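Local coordinates for beta-L-arabinobiosidase (Bacteroides thetaiotaomicron, PDB 5MQR), which probably hydrolyses glycosidic bonds in plant pectin as a multidomain gut-bacterial enzyme, joining a beta-propeller and sialidase-like domains to a helical glycoside hydrolase domain, at residues Y132-R137 with Y169-D174; D178-N183 with V246-R251; D97-P102 with I146-Q151; V128-T133 with Q141-I146. One frame throughout, in Å; residues are numbered along the deposited sequence.

Contact 1: Y132-R137 with Y169-D174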
loop_
_atom_site.group_PDB
_atom_site.type_symbol
_atom_site.label_atom_id
_atom_site.label_comp_id
_atom_site.label_asym_id
_atom_site.label_seq_id
_atom_site.Cartn_x
_atom_site.Cartn_y
_atom_site.Cartn_z
ATOM N N TYR A 132 -55.494 -0.341 -24.699
ATOM C CA TYR A 132 -54.443 -1.329 -24.435
ATOM C C TYR A 132 -54.910 -2.343 -23.389
ATOM O O TYR A 132 -55.562 -1.955 -22.406
ATOM C CB TYR A 132 -53.175 -0.621 -23.926
ATOM C CG TYR A 132 -52.073 -1.544 -23.449
ATOM C CD1 TYR A 132 -52.035 -1.991 -22.134
ATOM C CD2 TYR A 132 -51.067 -1.974 -24.322
ATOM C CE1 TYR A 132 -51.033 -2.850 -21.692
ATOM C CE2 TYR A 132 -50.058 -2.829 -23.891
ATOM C CZ TYR A 132 -50.038 -3.257 -22.571
ATOM O OH TYR A 132 -49.020 -4.074 -22.119
ATOM N N THR A 133 -54.547 -3.614 -23.594
ATOM C CA THR A 133 -54.905 -4.705 -22.688
ATOM C C THR A 133 -53.702 -5.605 -22.505
ATOM O O THR A 133 -52.747 -5.533 -23.273
ATOM C CB THR A 133 -56.125 -5.547 -23.198
ATOM O OG1 THR A 133 -55.804 -6.177 -24.438
ATOM C CG2 THR A 133 -57.358 -4.682 -23.411
ATOM N N LYS A 134 -53.741 -6.390 -21.432
ATOM C CA LYS A 134 -52.852 -7.510 -21.205
ATOM C C LYS A 134 -53.706 -8.745 -20.926
ATOM O O LYS A 134 -54.803 -8.639 -20.348
ATOM C CB LYS A 134 -51.990 -7.281 -19.976
ATOM C CG LYS A 134 -51.182 -6.008 -19.980
ATOM C CD LYS A 134 -50.162 -6.089 -18.866
ATOM C CE LYS A 134 -49.306 -4.850 -18.821
ATOM N NZ LYS A 134 -48.147 -5.022 -17.925
ATOM N N GLU A 135 -53.169 -9.909 -21.300
ATOM C CA GLU A 135 -53.769 -11.219 -20.977
ATOM C C GLU A 135 -53.907 -11.475 -19.463
ATOM O O GLU A 135 -54.867 -12.131 -19.026
ATOM C CB GLU A 135 -52.947 -12.356 -21.600
ATOM C CG GLU A 135 -53.027 -12.410 -23.118
ATOM C CD GLU A 135 -52.554 -13.743 -23.671
ATOM O OE1 GLU A 135 -51.374 -14.098 -23.454
ATOM O OE2 GLU A 135 -53.372 -14.440 -24.313
ATOM N N SER A 136 -52.960 -10.952 -18.677
ATOM C CA SER A 136 -52.972 -11.112 -17.214
ATOM C C SER A 136 -53.979 -10.217 -16.445
ATOM O O SER A 136 -54.117 -10.370 -15.232
ATOM C CB SER A 136 -51.558 -10.889 -16.650
ATOM O OG SER A 136 -51.164 -9.534 -16.784
ATOM N N ARG A 137 -54.672 -9.301 -17.128
ATOM C CA ARG A 137 -55.633 -8.401 -16.475
ATOM C C ARG A 137 -56.964 -8.335 -17.238
ATOM O O ARG A 137 -57.351 -7.261 -17.732
ATOM C CB ARG A 137 -55.006 -7.005 -16.318
ATOM C CG ARG A 137 -53.822 -6.938 -15.352
ATOM C CD ARG A 137 -54.277 -7.148 -13.917
ATOM N NE ARG A 137 -53.280 -6.763 -12.919
ATOM C CZ ARG A 137 -52.227 -7.490 -12.555
ATOM N NH1 ARG A 137 -51.972 -8.661 -13.122
ATOM N NH2 ARG A 137 -51.412 -7.033 -11.611
ATOM N N TYR A 169 -40.341 2.502 -22.300
ATOM C CA TYR A 169 -41.693 2.652 -21.757
ATOM C C TYR A 169 -42.428 1.308 -21.671
ATOM O O TYR A 169 -42.599 0.634 -22.680
ATOM C CB TYR A 169 -42.487 3.578 -22.650
ATOM C CG TYR A 169 -41.982 5.000 -22.709
ATOM C CD1 TYR A 169 -42.223 5.877 -21.665
ATOM C CD2 TYR A 169 -41.311 5.486 -23.834
ATOM C CE1 TYR A 169 -41.797 7.195 -21.717
ATOM C CE2 TYR A 169 -40.869 6.799 -23.893
ATOM C CZ TYR A 169 -41.123 7.651 -22.827
ATOM O OH TYR A 169 -40.722 8.952 -22.869
ATOM N N GLY A 170 -42.837 0.934 -20.452
ATOM C CA GLY A 170 -43.696 -0.230 -20.177
ATOM C C GLY A 170 -45.075 0.214 -19.697
ATOM O O GLY A 170 -45.334 1.406 -19.593
ATOM N N VAL A 171 -45.961 -0.742 -19.411
ATOM C CA VAL A 171 -47.334 -0.436 -18.989
ATOM C C VAL A 171 -47.668 -1.111 -17.669
ATOM O O VAL A 171 -47.547 -2.323 -17.552
ATOM C CB VAL A 171 -48.386 -0.878 -20.029
ATOM C CG1 VAL A 171 -49.802 -0.488 -19.581
ATOM C CG2 VAL A 171 -48.081 -0.274 -21.401
ATOM N N ALA A 172 -48.073 -0.313 -16.681
ATOM C CA ALA A 172 -48.662 -0.819 -15.441
ATOM C C ALA A 172 -50.119 -0.395 -15.420
ATOM O O ALA A 172 -50.430 0.802 -15.409
ATOM C CB ALA A 172 -47.937 -0.257 -14.236
ATOM N N LEU A 173 -51.006 -1.381 -15.464
ATOM C CA LEU A 173 -52.451 -1.146 -15.427
ATOM C C LEU A 173 -52.936 -0.904 -14.002
ATOM O O LEU A 173 -53.967 -0.272 -13.806
ATOM C CB LEU A 173 -53.212 -2.318 -16.073
ATOM C CG LEU A 173 -53.104 -2.410 -17.599
ATOM C CD1 LEU A 173 -53.617 -3.749 -18.106
ATOM C CD2 LEU A 173 -53.873 -1.288 -18.266
ATOM N N ASP A 174 -52.199 -1.418 -13.024
ATOM C CA ASP A 174 -52.449 -1.115 -11.620
ATOM C C ASP A 174 -51.146 -1.206 -10.828
ATOM O O ASP A 174 -50.108 -1.481 -11.422
ATOM C CB ASP A 174 -53.561 -2.027 -11.061
ATOM C CG ASP A 174 -53.291 -3.499 -11.284
ATOM O OD1 ASP A 174 -52.230 -4.001 -10.830
ATOM O OD2 ASP A 174 -54.168 -4.159 -11.912
HETATM O O HOH W 1 -46.067 -3.574 -20.128
#
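Y132 lays one face of its ring against V171. CG2 of the valine sits over that face, 4.0 Å from the ring centroid and 20° off the normal, a CH-pi contact, while V171 CG1 comes to 3.4 Å from Y132 CE1 and L173 CD2 lies farther off at the ring edge. The tyrosine's CG stands anti to the backbone N (chi1 173°), which carries the ring across to the valine, and its hydroxyl bonds on to N183 O. Two residues further, K134 runs out as an extended chain. Its CG slides past L173 CD1, and K134 NZ donates to V171 O at 2.8 Å. Salt bridges to D177 and D181 also fix the ammonium group. Water 1 accepts from V171 N at 2.9 Å and only weakly from K134 NZ. A type I turn then spans K134 to R137 and brings the arginine round to D174. The grip is side-on, R137 NE to D174 OD2 at 2.9 Å and R137 NH2 to D174 OD1 at 3.2 Å, each oxygen using its syn lone pair, with the two planes 18° apart. Cut back to an alanine, this position would probably leave the D174 carboxylate without its charged mate and the turn free to drift. This is a loop between sheets laid against the chain that leaves strand 163-170, in the N-terminal beta-propeller.

Contact 2: D178-N183 with V246-R251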
loop_
_atom_site.group_PDB
_atom_site.type_symbol
_atom_site.label_atom_id
_atom_site.label_comp_id
_atom_site.label_asym_id
_atom_site.label_seq_id
_atom_site.Cartn_x
_atom_site.Cartn_y
_atom_site.Cartn_z
ATOM N N ASP A 178 -46.809 -5.528 -13.868
ATOM C CA ASP A 178 -45.391 -5.576 -14.211
ATOM C C ASP A 178 -45.164 -4.908 -15.589
ATOM O O ASP A 178 -45.576 -5.467 -16.623
ATOM C CB ASP A 178 -44.966 -7.039 -14.243
ATOM C CG ASP A 178 -43.579 -7.241 -14.803
ATOM O OD1 ASP A 178 -42.696 -6.363 -14.593
ATOM O OD2 ASP A 178 -43.376 -8.299 -15.446
ATOM N N PRO A 179 -44.522 -3.712 -15.612
ATOM C CA PRO A 179 -44.269 -3.045 -16.897
ATOM C C PRO A 179 -43.145 -3.699 -17.731
ATOM O O PRO A 179 -43.012 -3.412 -18.924
ATOM C CB PRO A 179 -43.865 -1.629 -16.466
ATOM C CG PRO A 179 -43.202 -1.826 -15.146
ATOM C CD PRO A 179 -44.008 -2.910 -14.482
ATOM N N ASN A 180 -42.364 -4.579 -17.105
ATOM C CA ASN A 180 -41.253 -5.264 -17.758
ATOM C C ASN A 180 -41.637 -6.695 -18.071
ATOM O O ASN A 180 -40.841 -7.615 -17.866
ATOM C CB ASN A 180 -40.034 -5.249 -16.845
ATOM C CG ASN A 180 -39.796 -3.891 -16.241
ATOM O OD1 ASN A 180 -39.946 -2.858 -16.910
ATOM N ND2 ASN A 180 -39.435 -3.874 -14.964
ATOM N N ASP A 181 -42.863 -6.864 -18.575
ATOM C CA ASP A 181 -43.443 -8.187 -18.842
ATOM C C ASP A 181 -43.243 -8.610 -20.321
ATOM O O ASP A 181 -43.690 -9.695 -20.730
ATOM C CB ASP A 181 -44.934 -8.197 -18.477
ATOM C CG ASP A 181 -45.737 -7.149 -19.236
ATOM O OD1 ASP A 181 -45.121 -6.270 -19.884
ATOM O OD2 ASP A 181 -46.984 -7.189 -19.169
ATOM N N GLY A 182 -42.597 -7.742 -21.104
ATOM C CA GLY A 182 -42.428 -7.957 -22.531
ATOM C C GLY A 182 -43.678 -7.614 -23.319
ATOM O O GLY A 182 -43.776 -7.980 -24.496
ATOM N N ASN A 183 -44.627 -6.915 -22.684
ATOM C CA ASN A 183 -45.821 -6.407 -23.362
ATOM C C ASN A 183 -45.836 -4.877 -23.293
ATOM O O ASN A 183 -46.900 -4.271 -23.449
ATOM C CB ASN A 183 -47.113 -6.962 -22.735
ATOM C CG ASN A 183 -47.091 -8.476 -22.550
ATOM O OD1 ASN A 183 -47.252 -8.980 -21.444
ATOM N ND2 ASN A 183 -46.897 -9.195 -23.621
ATOM N N VAL A 246 -32.989 -7.276 -22.239
ATOM C CA VAL A 246 -33.764 -8.521 -22.119
ATOM C C VAL A 246 -34.985 -8.448 -21.196
ATOM O O VAL A 246 -35.981 -9.129 -21.446
ATOM C CB VAL A 246 -32.873 -9.696 -21.675
ATOM C CG1 VAL A 246 -32.367 -9.503 -20.222
ATOM C CG2 VAL A 246 -33.596 -11.038 -21.876
ATOM N N GLU A 247 -34.924 -7.624 -20.154
ATOM C CA GLU A 247 -36.046 -7.532 -19.232
ATOM C C GLU A 247 -37.271 -6.838 -19.798
ATOM O O GLU A 247 -38.367 -7.177 -19.374
ATOM C CB GLU A 247 -35.651 -6.862 -17.922
ATOM C CG GLU A 247 -34.630 -7.650 -17.138
ATOM C CD GLU A 247 -34.191 -6.922 -15.888
ATOM O OE1 GLU A 247 -35.073 -6.700 -15.034
ATOM O OE2 GLU A 247 -32.986 -6.593 -15.735
ATOM N N GLU A 248 -37.086 -5.867 -20.706
ATOM C CA GLU A 248 -38.198 -5.060 -21.259
ATOM C C GLU A 248 -38.580 -5.467 -22.672
ATOM O O GLU A 248 -39.721 -5.303 -23.067
ATOM C CB GLU A 248 -37.850 -3.573 -21.271
ATOM C CG GLU A 248 -37.452 -2.995 -19.923
ATOM C CD GLU A 248 -35.976 -3.136 -19.547
ATOM O OE1 GLU A 248 -35.143 -3.602 -20.353
ATOM O OE2 GLU A 248 -35.645 -2.767 -18.396
ATOM N N ALA A 249 -37.610 -5.969 -23.432
ATOM C CA ALA A 249 -37.850 -6.457 -24.783
ATOM C C ALA A 249 -38.867 -7.605 -24.779
ATOM O O ALA A 249 -39.115 -8.202 -23.718
ATOM C CB ALA A 249 -36.536 -6.921 -25.401
ATOM N N ASP A 250 -39.452 -7.889 -25.951
ATOM C CA ASP A 250 -40.295 -9.079 -26.156
ATOM C C ASP A 250 -39.612 -10.335 -25.591
ATOM O O ASP A 250 -38.386 -10.482 -25.662
ATOM C CB ASP A 250 -40.580 -9.345 -27.658
ATOM C CG ASP A 250 -41.562 -8.359 -28.271
ATOM O OD1 ASP A 250 -42.000 -7.443 -27.543
ATOM O OD2 ASP A 250 -41.904 -8.493 -29.483
ATOM N N ARG A 251 -40.416 -11.241 -25.055
ATOM C CA ARG A 251 -39.903 -12.535 -24.610
ATOM C C ARG A 251 -39.434 -13.313 -25.829
ATOM O O ARG A 251 -40.108 -13.338 -26.864
ATOM C CB ARG A 251 -40.974 -13.307 -23.819
ATOM C CG ARG A 251 -41.353 -12.639 -22.497
ATOM C CD ARG A 251 -40.188 -12.690 -21.517
ATOM N NE ARG A 251 -40.364 -11.809 -20.370
ATOM C CZ ARG A 251 -40.015 -10.519 -20.301
ATOM N NH1 ARG A 251 -39.451 -9.865 -21.330
ATOM N NH2 ARG A 251 -40.245 -9.873 -19.165
HETATM O O HOH W 2 -42.059 -4.840 -21.338
HETATM O O HOH W 3 -43.073 -10.495 -25.041
#
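R251 NH2 is met by two backbone carbonyl oxygens, one from each segment. N180 O lies 2.7 Å from R251 NH2, close but badly angled, so this bond is weak. E247 O accepts from R251 NH2 at 3.3 Å, straighter at the hydrogen (149°) though tilted from the carbonyl plane, with NH1 adding a weak second bond to that oxygen. The arginine's chain bends at chi2 (-68°), folding the guanidinium back over the 178-183 backbone, where D181 C lies over one face, 3.4 Å above the guanidinium plane and offset toward the rim. G182 lies against A249 and E248, with G182 CA 3.5 Å from A249 O in a CA-H...O contact; a positive phi (79°) is easiest for glycine, and, separately, a CB would crowd R251 NH1 and A249 O. Water 2 accepts from G182 N and lies near P179 O and E248 O, and water 3 links G182 O to R251 N, donating to the first at 2.7 Å and accepting from the second at 2.8 Å. Asx turns at D178 and D181 shape the first segment, and D181 OD2 also pairs with K134. E248 sends its carboxylate away to H150 and R187. The oxygens N180 O and E247 O are only 2.9 Å apart with no proton between them, a repulsive approach that the positive guanidinium beside both probably offsets.

Contact 3: D97-P102 with I146-Q151. With EDO (1,2-ethanediol), chain H.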
loop_
_atom_site.group_PDB
_atom_site.type_symbol
_atom_site.label_atom_id
_atom_site.label_comp_id
_atom_site.label_asym_id
_atom_site.label_seq_id
_atom_site.Cartn_x
_atom_site.Cartn_y
_atom_site.Cartn_z
ATOM N N ASP A 97 -44.714 6.539 -5.990
ATOM C CA ASP A 97 -44.813 5.089 -5.862
ATOM C C ASP A 97 -44.265 4.393 -7.116
ATOM O O ASP A 97 -44.519 4.820 -8.250
ATOM C CB ASP A 97 -46.270 4.710 -5.647
ATOM C CG ASP A 97 -46.817 5.211 -4.312
ATOM O OD1 ASP A 97 -47.246 6.378 -4.206
ATOM O OD2 ASP A 97 -46.823 4.432 -3.347
ATOM N N GLU A 98 -43.500 3.335 -6.899
ATOM C CA GLU A 98 -42.994 2.488 -7.984
ATOM C C GLU A 98 -44.162 1.909 -8.750
ATOM O O GLU A 98 -45.145 1.429 -8.150
ATOM C CB GLU A 98 -42.109 1.344 -7.447
ATOM C CG GLU A 98 -41.351 0.567 -8.526
ATOM C CD GLU A 98 -40.293 -0.380 -7.962
ATOM O OE1 GLU A 98 -39.243 0.092 -7.488
ATOM O OE2 GLU A 98 -40.531 -1.606 -7.981
ATOM N N HIS A 99 -44.069 2.035 -10.078
ATOM C CA HIS A 99 -45.080 1.546 -11.016
ATOM C C HIS A 99 -46.435 2.247 -10.905
ATOM O O HIS A 99 -47.457 1.722 -11.399
ATOM C CB HIS A 99 -45.259 0.020 -10.884
ATOM C CG HIS A 99 -43.986 -0.759 -11.069
ATOM N ND1 HIS A 99 -43.834 -2.052 -10.618
ATOM C CD2 HIS A 99 -42.813 -0.426 -11.663
ATOM C CE1 HIS A 99 -42.623 -2.482 -10.925
ATOM N NE2 HIS A 99 -41.984 -1.513 -11.556
ATOM N N VAL A 100 -46.449 3.426 -10.283
ATOM C CA VAL A 100 -47.641 4.258 -10.252
ATOM C C VAL A 100 -47.317 5.493 -11.078
ATOM O O VAL A 100 -46.439 6.278 -10.694
ATOM C CB VAL A 100 -48.091 4.627 -8.817
ATOM C CG1 VAL A 100 -49.327 5.537 -8.850
ATOM C CG2 VAL A 100 -48.374 3.350 -8.025
ATOM N N PRO A 101 -48.012 5.664 -12.216
ATOM C CA PRO A 101 -47.711 6.788 -13.105
ATOM C C PRO A 101 -48.077 8.143 -12.484
ATOM O O PRO A 101 -48.818 8.162 -11.505
ATOM C CB PRO A 101 -48.572 6.509 -14.332
ATOM C CG PRO A 101 -49.696 5.657 -13.839
ATOM C CD PRO A 101 -49.189 4.894 -12.655
ATOM N N PRO A 102 -47.573 9.259 -13.010
ATOM C CA PRO A 102 -46.680 9.295 -14.175
ATOM C C PRO A 102 -45.234 8.914 -13.865
ATOM O O PRO A 102 -44.881 8.638 -12.724
ATOM C CB PRO A 102 -46.801 10.755 -14.679
ATOM C CG PRO A 102 -47.234 11.541 -13.484
ATOM C CD PRO A 102 -48.058 10.605 -12.640
ATOM N N ILE A 146 -50.769 6.904 -18.241
ATOM C CA ILE A 146 -49.398 7.251 -18.535
ATOM C C ILE A 146 -48.526 5.995 -18.334
ATOM O O ILE A 146 -48.736 5.223 -17.396
ATOM C CB ILE A 146 -48.936 8.403 -17.603
ATOM C CG1 ILE A 146 -49.759 9.691 -17.856
ATOM C CG2 ILE A 146 -47.423 8.642 -17.696
ATOM C CD1 ILE A 146 -49.698 10.249 -19.270
ATOM N N ALA A 147 -47.544 5.807 -19.210
ATOM C CA ALA A 147 -46.649 4.650 -19.136
ATOM C C ALA A 147 -45.696 4.737 -17.957
ATOM O O ALA A 147 -45.520 5.802 -17.362
ATOM C CB ALA A 147 -45.850 4.523 -20.426
ATOM N N ILE A 148 -45.073 3.606 -17.654
ATOM C CA ILE A 148 -44.023 3.506 -16.664
ATOM C C ILE A 148 -42.710 3.335 -17.408
ATOM O O ILE A 148 -42.616 2.534 -18.327
ATOM C CB ILE A 148 -44.235 2.304 -15.711
ATOM C CG1 ILE A 148 -45.590 2.408 -14.985
ATOM C CG2 ILE A 148 -43.089 2.176 -14.702
ATOM C CD1 ILE A 148 -45.774 3.626 -14.096
HETATM N N MSE A 149 -41.694 4.088 -16.981
HETATM C CA MSE A 149 -40.353 4.003 -17.545
HETATM C C MSE A 149 -39.565 3.031 -16.725
HETATM O O MSE A 149 -39.760 2.914 -15.514
HETATM C CB MSE A 149 -39.623 5.367 -17.644
HETATM C CG MSE A 149 -40.396 6.292 -18.581
HETATM SE SE MSE A 149 -39.264 7.654 -19.430
HETATM C CE MSE A 149 -38.411 6.473 -20.776
ATOM N N HIS A 150 -38.682 2.310 -17.413
ATOM C CA HIS A 150 -37.798 1.342 -16.801
ATOM C C HIS A 150 -36.687 1.000 -17.787
ATOM O O HIS A 150 -36.986 0.558 -18.896
ATOM C CB HIS A 150 -38.547 0.061 -16.441
ATOM C CG HIS A 150 -37.723 -0.872 -15.614
ATOM N ND1 HIS A 150 -36.957 -1.878 -16.165
ATOM C CD2 HIS A 150 -37.482 -0.899 -14.283
ATOM C CE1 HIS A 150 -36.315 -2.511 -15.201
ATOM N NE2 HIS A 150 -36.625 -1.943 -14.049
ATOM N N GLN A 151 -35.446 1.239 -17.379
ATOM C CA GLN A 151 -34.228 1.018 -18.179
ATOM C C GLN A 151 -33.203 0.350 -17.316
ATOM O O GLN A 151 -33.024 0.788 -16.178
ATOM C CB GLN A 151 -33.481 2.338 -18.465
ATOM C CG GLN A 151 -34.118 3.289 -19.363
ATOM C CD GLN A 151 -35.094 4.203 -18.690
ATOM O OE1 GLN A 151 -36.268 4.086 -18.928
ATOM N NE2 GLN A 151 -34.612 5.138 -17.885
HETATM C C1 EDO H . -37.303 -4.102 -11.425
HETATM O O1 EDO H . -36.699 -2.821 -11.125
HETATM C C2 EDO H . -36.943 -5.173 -10.385
HETATM O O2 EDO H . -36.841 -6.491 -10.931
#
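The side chains of I148 and H99 cross at about a right angle, and the isoleucine slants across P101, at a place in the N-terminal beta-propeller where the loop between strands 86-94 and 104-110 meets the start of strand 148-157 of the next sheet. Chi1 (-58°) sets CG1 of the isoleucine anti to the carbonyl carbon, and a further turn at chi2 (-61°) lays I148 CD1 against the loop backbone, 3.5 Å from H99 C and 3.6 Å from P101 N. The other branch, I148 CG2, approaches H99 CD2 at 4.0 Å, meeting the ring obliquely. A type II turn from D97 to V100, closed by V100 N to D97 O, presents H99 this way with a positive phi. The two prolines then run onto I146. P101 CB lies 3.8 Å from I146 CB and close to its carbonyl oxygen, while P102, entered through a cis peptide bond, sets its CB 3.7 Å from I146 CG2. No hydrogen bond crosses between the segments; side chains and backbone meet in van der Waals packing. Losing the CG1-CD1 branch of I148 to an alanine would probably open a gap between the strand and the H99-P101 backbone. Farther along the strand H150 holds E248 OE2 through its ND1, and at the other ring nitrogen H150 NE2 donates to O1 of a bound ethanediol, probably from the crystallisation liquor, at 3.1 Å.

Contact 4: V128-T133 with Q141-I146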
loop_
_atom_site.group_PDB
_atom_site.type_symbol
_atom_site.label_atom_id
_atom_site.label_comp_id
_atom_site.label_asym_id
_atom_site.label_seq_id
_atom_site.Cartn_x
_atom_site.Cartn_y
_atom_site.Cartn_z
ATOM N N VAL A 128 -49.962 5.707 -22.782
ATOM C CA VAL A 128 -50.339 4.352 -23.182
ATOM C C VAL A 128 -51.591 4.519 -24.045
ATOM O O VAL A 128 -52.494 5.261 -23.640
ATOM C CB VAL A 128 -50.677 3.460 -21.971
ATOM C CG1 VAL A 128 -51.082 2.062 -22.426
ATOM C CG2 VAL A 128 -49.504 3.398 -21.008
ATOM N N PRO A 129 -51.652 3.888 -25.242
ATOM C CA PRO A 129 -52.864 4.135 -26.038
ATOM C C PRO A 129 -54.142 3.619 -25.338
ATOM O O PRO A 129 -54.134 2.523 -24.759
ATOM C CB PRO A 129 -52.606 3.394 -27.369
ATOM C CG PRO A 129 -51.223 2.891 -27.329
ATOM C CD PRO A 129 -50.716 2.974 -25.919
ATOM N N ASP A 130 -55.191 4.444 -25.353
ATOM C CA ASP A 130 -56.520 4.053 -24.879
ATOM C C ASP A 130 -56.929 2.743 -25.570
ATOM O O ASP A 130 -56.875 2.662 -26.801
ATOM C CB ASP A 130 -57.553 5.156 -25.202
ATOM C CG ASP A 130 -57.485 6.370 -24.247
ATOM O OD1 ASP A 130 -56.663 6.424 -23.309
ATOM O OD2 ASP A 130 -58.287 7.306 -24.442
ATOM N N GLY A 131 -57.296 1.728 -24.788
ATOM C CA GLY A 131 -57.713 0.431 -25.320
ATOM C C GLY A 131 -56.678 -0.671 -25.216
ATOM O O GLY A 131 -56.944 -1.811 -25.599
ATOM N N TYR A 132 -55.494 -0.341 -24.699
ATOM C CA TYR A 132 -54.443 -1.329 -24.435
ATOM C C TYR A 132 -54.910 -2.343 -23.389
ATOM O O TYR A 132 -55.562 -1.955 -22.406
ATOM C CB TYR A 132 -53.175 -0.621 -23.926
ATOM C CG TYR A 132 -52.073 -1.544 -23.449
ATOM C CD1 TYR A 132 -52.035 -1.991 -22.134
ATOM C CD2 TYR A 132 -51.067 -1.974 -24.322
ATOM C CE1 TYR A 132 -51.033 -2.850 -21.692
ATOM C CE2 TYR A 132 -50.058 -2.829 -23.891
ATOM C CZ TYR A 132 -50.038 -3.257 -22.571
ATOM O OH TYR A 132 -49.020 -4.074 -22.119
ATOM N N THR A 133 -54.547 -3.614 -23.594
ATOM C CA THR A 133 -54.905 -4.705 -22.688
ATOM C C THR A 133 -53.702 -5.605 -22.505
ATOM O O THR A 133 -52.747 -5.533 -23.273
ATOM C CB THR A 133 -56.125 -5.547 -23.198
ATOM O OG1 THR A 133 -55.804 -6.177 -24.438
ATOM C CG2 THR A 133 -57.358 -4.682 -23.411
ATOM N N GLN A 141 -58.899 -2.032 -19.195
ATOM C CA GLN A 141 -58.412 -1.343 -20.384
ATOM C C GLN A 141 -57.690 -0.103 -19.954
ATOM O O GLN A 141 -57.976 0.450 -18.893
ATOM C CB GLN A 141 -59.558 -0.890 -21.269
ATOM C CG GLN A 141 -60.320 -1.992 -21.950
ATOM C CD GLN A 141 -61.507 -1.459 -22.723
ATOM O OE1 GLN A 141 -61.576 -0.271 -23.046
ATOM N NE2 GLN A 141 -62.445 -2.338 -23.029
ATOM N N ALA A 142 -56.770 0.347 -20.793
ATOM C CA ALA A 142 -56.080 1.599 -20.548
ATOM C C ALA A 142 -57.049 2.705 -20.855
ATOM O O ALA A 142 -57.689 2.696 -21.904
ATOM C CB ALA A 142 -54.857 1.729 -21.434
ATOM N N LYS A 143 -57.184 3.641 -19.928
ATOM C CA LYS A 143 -57.850 4.893 -20.245
ATOM C C LYS A 143 -57.138 6.040 -19.549
ATOM O O LYS A 143 -56.966 6.009 -18.330
ATOM C CB LYS A 143 -59.341 4.858 -19.879
ATOM C CG LYS A 143 -60.039 6.166 -20.246
ATOM C CD LYS A 143 -61.392 5.985 -20.911
ATOM C CE LYS A 143 -61.695 7.176 -21.811
ATOM N NZ LYS A 143 -63.157 7.295 -22.070
ATOM N N ASP A 144 -56.732 7.040 -20.339
ATOM C CA ASP A 144 -55.973 8.209 -19.850
ATOM C C ASP A 144 -54.782 7.798 -18.962
ATOM O O ASP A 144 -54.511 8.421 -17.935
ATOM C CB ASP A 144 -56.909 9.175 -19.098
ATOM C CG ASP A 144 -58.054 9.684 -19.970
ATOM O OD1 ASP A 144 -57.795 10.073 -21.139
ATOM O OD2 ASP A 144 -59.203 9.705 -19.472
ATOM N N LEU A 145 -54.105 6.731 -19.382
ATOM C CA LEU A 145 -53.025 6.111 -18.638
ATOM C C LEU A 145 -51.643 6.523 -19.169
ATOM O O LEU A 145 -51.377 6.473 -20.376
ATOM C CB LEU A 145 -53.164 4.583 -18.700
ATOM C CG LEU A 145 -52.177 3.759 -17.880
ATOM C CD1 LEU A 145 -52.401 4.007 -16.392
ATOM C CD2 LEU A 145 -52.297 2.282 -18.236
ATOM N N ILE A 146 -50.769 6.904 -18.241
ATOM C CA ILE A 146 -49.398 7.251 -18.535
ATOM C C ILE A 146 -48.526 5.995 -18.334
ATOM O O ILE A 146 -48.736 5.223 -17.396
ATOM C CB ILE A 146 -48.936 8.403 -17.603
ATOM C CG1 ILE A 146 -49.759 9.691 -17.856
ATOM C CG2 ILE A 146 -47.423 8.642 -17.696
ATOM C CD1 ILE A 146 -49.698 10.249 -19.270
HETATM O O HOH W 4 -54.694 5.304 -21.910
#
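Q141 CA points its hydrogen at Y132 O, 3.5 Å away, and its CG brushes T133 CG2. Next to it A142 N donates to that same Y132 O at 3.1 Å, lying in the carbonyl plane. A142 O answers by accepting from G131 N and takes a CA-H...O contact from D130. A142 CB lies against the opposing turn, 3.8 Å from Y132 CB and 3.9 Å from V128 CG1, and touches P129 O as well. That partner is a type II turn from P129 to Y132, whose third position is G131, with backbone angles that call for glycine. Both segments belong to the long connection between strands 120-123 and 148-157 of the beta-propeller, which here folds back on itself at the surface without forming regular strands. K143 passes CA close to D130 OD1. D130 CG is anti to its carbonyl carbon (chi1 -77°), which brings OD1 to D144 N. D130 OD1 accepts from D144 N at 3.0 Å, on its syn side but 31° out of the carboxylate plane. Water 4 also donates to D130 OD1, and to V128 O, while accepting from L145 N. D130 OD2 and D144 OD1 are 4.3 Å apart, like charges that probably repel mildly. L145 O accepts from V128 N at 2.9 Å, and L145 CD2 packs 4.1 Å from V128 CG2, which also lies over the backbone carbon of I146.

Overall arrangement
All four contacts crowd one region of the N-terminal beta-propeller, their centres about 8 to 17 Å apart and far from the centre of the chain. Contacts 1 and 4 are closest, sharing Y132 and T133; contacts 3 and 4 share I146, and contact 4 falls within the span of chain bounded by contact 3. Contacts 1 and 3 reach neighbouring strands, 163-170 and 148-157, of one antiparallel sheet, paired between G170 and I148. Contact 2 comes last along the chain, joined to contact 1 by K134 with D181 and to contact 3 by E248 with H150. Together they pack connecting loops against one another and against strands of this sheet.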